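MxaA (Stigmatella aurantiaca, PDB 4W4T) carries, in this terminal reductase domain of a polyketide-nonribosomal peptide synthetase of myxalamid biosynthesis, a Rossmann-fold NADPH site, consistent with reductive release of the chain. Local coordinates at residues 185-197 against 213-226. Numbering follows the deposited sequence.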
loop_
_atom_site.group_PDB
_atom_site.type_symbol
_atom_site.label_atom_id
_atom_site.label_comp_id
_atom_site.label_asym_id
_atom_site.label_seq_id
_atom_site.Cartn_x
_atom_site.Cartn_y
_atom_site.Cartn_z
ATOM N N LEU A 185 2.288 19.642 30.532
ATOM C CA LEU A 185 2.049 18.850 29.346
ATOM C C LEU A 185 2.223 17.364 29.629
ATOM O O LEU A 185 3.286 16.928 30.055
ATOM C CB LEU A 185 2.996 19.275 28.234
ATOM C CG LEU A 185 3.018 18.294 27.062
ATOM C CD1 LEU A 185 1.687 18.319 26.316
ATOM C CD2 LEU A 185 4.179 18.610 26.149
ATOM N N HIS A 186 1.171 16.597 29.415
ATOM C CA HIS A 186 1.275 15.148 29.542
ATOM C C HIS A 186 1.320 14.592 28.134
ATOM O O HIS A 186 0.318 14.583 27.418
ATOM C CB HIS A 186 0.121 14.610 30.375
ATOM C CG HIS A 186 -0.018 15.339 31.672
ATOM N ND1 HIS A 186 0.904 15.208 32.686
ATOM C CD2 HIS A 186 -0.897 16.282 32.083
ATOM C CE1 HIS A 186 0.579 16.013 33.680
ATOM N NE2 HIS A 186 -0.516 16.671 33.342
ATOM N N TYR A 187 2.520 14.190 27.724
ATOM C CA TYR A 187 2.760 13.872 26.318
ATOM C C TYR A 187 2.699 12.370 26.063
ATOM O O TYR A 187 3.447 11.605 26.663
ATOM C CB TYR A 187 4.115 14.435 25.873
ATOM C CG TYR A 187 4.461 13.997 24.476
ATOM C CD1 TYR A 187 3.611 14.290 23.416
ATOM C CD2 TYR A 187 5.604 13.263 24.221
ATOM C CE1 TYR A 187 3.901 13.874 22.127
ATOM C CE2 TYR A 187 5.910 12.843 22.928
ATOM C CZ TYR A 187 5.049 13.152 21.892
ATOM O OH TYR A 187 5.329 12.723 20.610
ATOM N N VAL A 188 1.804 11.955 25.172
ATOM C CA VAL A 188 1.725 10.551 24.786
ATOM C C VAL A 188 2.668 10.275 23.619
ATOM O O VAL A 188 2.404 10.633 22.461
ATOM C CB VAL A 188 0.296 10.134 24.448
ATOM C CG1 VAL A 188 0.245 8.618 24.192
ATOM C CG2 VAL A 188 -0.642 10.508 25.629
ATOM N N SER A 189 3.787 9.628 23.936
ATOM C CA SER A 189 4.788 9.258 22.940
ATOM C C SER A 189 4.542 7.841 22.433
ATOM O O SER A 189 3.437 7.520 21.994
ATOM C CB SER A 189 6.197 9.372 23.525
ATOM O OG SER A 189 7.180 9.052 22.556
ATOM N N THR A 190 5.564 6.990 22.493
ATOM C CA THR A 190 5.397 5.604 22.059
ATOM C C THR A 190 6.676 4.834 22.334
ATOM O O THR A 190 7.753 5.410 22.297
ATOM C CB THR A 190 5.050 5.504 20.555
ATOM O OG1 THR A 190 5.056 4.139 20.142
ATOM C CG2 THR A 190 6.063 6.271 19.709
ATOM N N VAL A 191 6.574 3.535 22.605
ATOM C CA VAL A 191 7.791 2.741 22.750
ATOM C C VAL A 191 8.536 2.668 21.421
ATOM O O VAL A 191 9.713 2.312 21.384
ATOM C CB VAL A 191 7.506 1.309 23.257
ATOM C CG1 VAL A 191 6.890 1.365 24.648
ATOM C CG2 VAL A 191 6.620 0.552 22.264
ATOM N N SER A 192 7.866 3.022 20.327
ATOM C CA SER A 192 8.534 2.988 19.017
ATOM C C SER A 192 9.584 4.088 18.821
ATOM O O SER A 192 10.236 4.141 17.767
ATOM C CB SER A 192 7.502 3.055 17.896
ATOM O OG SER A 192 6.730 1.875 17.910
ATOM N N VAL A 193 9.778 4.960 19.811
ATOM C CA VAL A 193 10.925 5.863 19.750
ATOM C C VAL A 193 12.232 5.124 20.079
ATOM O O VAL A 193 13.322 5.697 19.951
ATOM C CB VAL A 193 10.781 7.078 20.706
ATOM C CG1 VAL A 193 9.477 7.796 20.442
ATOM C CG2 VAL A 193 10.897 6.654 22.182
ATOM N N LEU A 194 12.104 3.865 20.498
ATOM C CA LEU A 194 13.244 3.022 20.897
ATOM C C LEU A 194 13.684 2.051 19.795
ATOM O O LEU A 194 12.860 1.576 19.006
ATOM C CB LEU A 194 12.889 2.210 22.153
ATOM C CG LEU A 194 12.400 2.968 23.386
ATOM C CD1 LEU A 194 11.923 1.973 24.467
ATOM C CD2 LEU A 194 13.489 3.880 23.935
ATOM N N PRO A 195 14.986 1.731 19.751
ATOM C CA PRO A 195 15.469 0.748 18.768
ATOM C C PRO A 195 14.904 -0.644 19.027
ATOM O O PRO A 195 14.677 -1.008 20.185
ATOM C CB PRO A 195 16.986 0.755 18.973
ATOM C CG PRO A 195 17.171 1.172 20.402
ATOM C CD PRO A 195 16.057 2.176 20.665
ATOM N N LEU A 196 14.685 -1.398 17.952
ATOM C CA LEU A 196 14.188 -2.761 18.020
ATOM C C LEU A 196 15.347 -3.736 18.086
ATOM O O LEU A 196 16.452 -3.404 17.670
ATOM C CB LEU A 196 13.341 -3.085 16.793
ATOM C CG LEU A 196 12.235 -2.103 16.410
ATOM C CD1 LEU A 196 11.692 -2.485 15.040
ATOM C CD2 LEU A 196 11.139 -2.126 17.463
ATOM N N GLY A 197 15.095 -4.945 18.576
ATOM C CA GLY A 197 16.092 -5.994 18.479
ATOM C C GLY A 197 17.027 -6.148 19.672
ATOM O O GLY A 197 17.863 -7.053 19.688
ATOM N N SER A 213 19.053 4.766 14.728
ATOM C CA SER A 213 18.623 3.490 15.291
ATOM C C SER A 213 17.231 3.015 14.825
ATOM O O SER A 213 16.932 1.844 14.908
ATOM C CB SER A 213 18.685 3.528 16.840
ATOM O OG SER A 213 17.933 4.609 17.425
ATOM N N LEU A 214 16.420 3.937 14.340
ATOM C CA LEU A 214 15.017 3.728 14.102
ATOM C C LEU A 214 14.733 3.390 12.660
ATOM O O LEU A 214 15.440 3.774 11.806
ATOM C CB LEU A 214 14.221 4.965 14.483
ATOM C CG LEU A 214 14.363 5.329 15.946
ATOM C CD1 LEU A 214 13.472 6.417 16.428
ATOM C CD2 LEU A 214 14.207 4.125 16.811
ATOM N N VAL A 215 13.649 2.689 12.450
ATOM C CA VAL A 215 13.180 2.342 11.121
ATOM C C VAL A 215 11.734 2.794 10.904
ATOM O O VAL A 215 10.862 2.549 11.741
ATOM C CB VAL A 215 13.291 0.810 10.888
ATOM C CG1 VAL A 215 12.564 0.389 9.610
ATOM C CG2 VAL A 215 14.752 0.393 10.861
ATOM N N GLY A 216 11.485 3.447 9.773
ATOM C CA GLY A 216 10.133 3.796 9.385
ATOM C C GLY A 216 9.770 5.212 9.792
ATOM O O GLY A 216 10.270 5.741 10.793
ATOM N N GLY A 217 8.875 5.817 9.030
ATOM C CA GLY A 217 8.507 7.202 9.247
ATOM C C GLY A 217 7.813 7.471 10.569
ATOM O O GLY A 217 7.991 8.536 11.162
ATOM N N TYR A 218 7.002 6.529 11.039
ATOM C CA TYR A 218 6.264 6.774 12.273
ATOM C C TYR A 218 7.230 6.897 13.448
ATOM O O TYR A 218 7.193 7.888 14.191
ATOM C CB TYR A 218 5.239 5.664 12.538
ATOM C CG TYR A 218 4.566 5.795 13.892
ATOM C CD1 TYR A 218 3.703 6.853 14.151
ATOM C CD2 TYR A 218 4.800 4.874 14.902
ATOM C CE1 TYR A 218 3.098 6.990 15.386
ATOM C CE2 TYR A 218 4.193 4.995 16.147
ATOM C CZ TYR A 218 3.342 6.054 16.377
ATOM O OH TYR A 218 2.729 6.198 17.588
ATOM N N ALA A 219 8.101 5.899 13.603
ATOM C CA ALA A 219 9.083 5.898 14.692
ATOM C C ALA A 219 9.975 7.130 14.611
ATOM O O ALA A 219 10.270 7.780 15.617
ATOM C CB ALA A 219 9.920 4.633 14.656
ATOM N N GLN A 220 10.411 7.451 13.401
ATOM C CA GLN A 220 11.263 8.610 13.205
ATOM C C GLN A 220 10.574 9.900 13.643
ATOM O O GLN A 220 11.171 10.722 14.334
ATOM C CB GLN A 220 11.683 8.698 11.743
ATOM C CG GLN A 220 12.662 7.605 11.384
ATOM C CD GLN A 220 12.883 7.497 9.902
ATOM O OE1 GLN A 220 12.024 7.883 9.098
ATOM N NE2 GLN A 220 14.043 6.981 9.526
ATOM N N SER A 221 9.310 10.066 13.272
ATOM C CA SER A 221 8.613 11.318 13.604
ATOM C C SER A 221 8.336 11.427 15.112
ATOM O O SER A 221 8.377 12.516 15.686
ATOM C CB SER A 221 7.306 11.441 12.814
ATOM O OG SER A 221 6.331 10.499 13.227
ATOM N N LYS A 222 8.090 10.294 15.760
ATOM C CA LYS A 222 7.802 10.307 17.193
ATOM C C LYS A 222 9.096 10.515 17.992
ATOM O O LYS A 222 9.085 11.124 19.054
ATOM C CB LYS A 222 7.093 9.014 17.619
ATOM C CG LYS A 222 5.673 8.866 17.052
ATOM C CD LYS A 222 4.694 9.941 17.563
ATOM C CE LYS A 222 4.264 9.678 19.019
ATOM N NZ LYS A 222 3.115 10.553 19.438
ATOM N N TRP A 223 10.211 10.021 17.467
ATOM C CA TRP A 223 11.504 10.284 18.087
ATOM C C TRP A 223 11.764 11.799 18.112
ATOM O O TRP A 223 12.123 12.374 19.140
ATOM C CB TRP A 223 12.610 9.562 17.322
ATOM C CG TRP A 223 13.991 9.757 17.853
ATOM C CD1 TRP A 223 14.657 8.950 18.733
ATOM C CD2 TRP A 223 14.900 10.813 17.510
ATOM N NE1 TRP A 223 15.924 9.447 18.969
ATOM C CE2 TRP A 223 16.097 10.585 18.225
ATOM C CE3 TRP A 223 14.817 11.928 16.667
ATOM C CZ2 TRP A 223 17.200 11.438 18.127
ATOM C CZ3 TRP A 223 15.917 12.770 16.561
ATOM C CH2 TRP A 223 17.090 12.522 17.295
ATOM N N VAL A 224 11.588 12.440 16.967
ATOM C CA VAL A 224 11.787 13.880 16.891
ATOM C C VAL A 224 10.837 14.621 17.852
ATOM O O VAL A 224 11.255 15.533 18.585
ATOM C CB VAL A 224 11.588 14.375 15.442
ATOM C CG1 VAL A 224 11.694 15.881 15.363
ATOM C CG2 VAL A 224 12.624 13.728 14.535
ATOM N N ALA A 225 9.559 14.245 17.841
ATOM C CA ALA A 225 8.587 14.873 18.738
ATOM C C ALA A 225 9.025 14.762 20.201
ATOM O O ALA A 225 8.975 15.747 20.952
ATOM C CB ALA A 225 7.206 14.255 18.550
ATOM N N GLU A 226 9.478 13.578 20.607
ATOM C CA GLU A 226 9.858 13.415 22.009
ATOM C C GLU A 226 11.103 14.233 22.333
ATOM O O GLU A 226 11.215 14.759 23.437
ATOM C CB GLU A 226 10.079 11.936 22.359
ATOM C CG GLU A 226 9.767 11.630 23.829
ATOM C CD GLU A 226 10.246 10.253 24.231
ATOM O OE1 GLU A 226 9.465 9.296 24.100
ATOM O OE2 GLU A 226 11.409 10.142 24.662
HETATM O O HOH W 1 7.014 10.827 20.569
HETATM O O HOH W 2 3.480 13.109 18.332
HETATM O O HOH W 3 15.064 -0.092 15.262
#
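K222, on the helix beginning at 217, runs along the end of strand 185-188 and the loop after it. Its CB lies 3.6 Å from T190 CG2, which also touches CG, the two side chains crossing at about a right angle. CG sits over one face of the Y218 ring, offset toward the rim. Bends at chi2 (-64°) and chi3 (-75°) then turn the chain toward the strand end: CD only skirts Y187 OH, CE comes 3.6 Å from it, and NZ donates to V188 O over 3.1 Å, in the carbonyl plane with a C=O...N angle of 148°. A water accepts from NZ and also bonds Y187 OH; the V188 carbonyl and this water together hold NZ beside the strand end.

One turn on, E226 OE1 accepts from S189 OG (2.8 Å) through its anti lone pair, while OE2 forms salt bridges with R243 and R230. V193 packs between the two: CG1 lies 3.9 Å from K222 CB and CG2 3.6 Å from E226 OE1. At the helix start, A219 CB touches S192 O at 3.2 Å. T190 OG1 accepts from S192 N, forming an ST turn that shapes the opposing loop.

Y218 and K222 belong to the NADPH site, empty in this chain. Their i, i+4 spacing, beside a hydroxyl residue in the loop just after strand 185-188 (T190 CB to Y218 OH, 3.8 Å), is consistent with the Ser/Thr-Tyr-Lys arrangement of short-chain dehydrogenases/reductases, T190 probably in the Ser/Thr place.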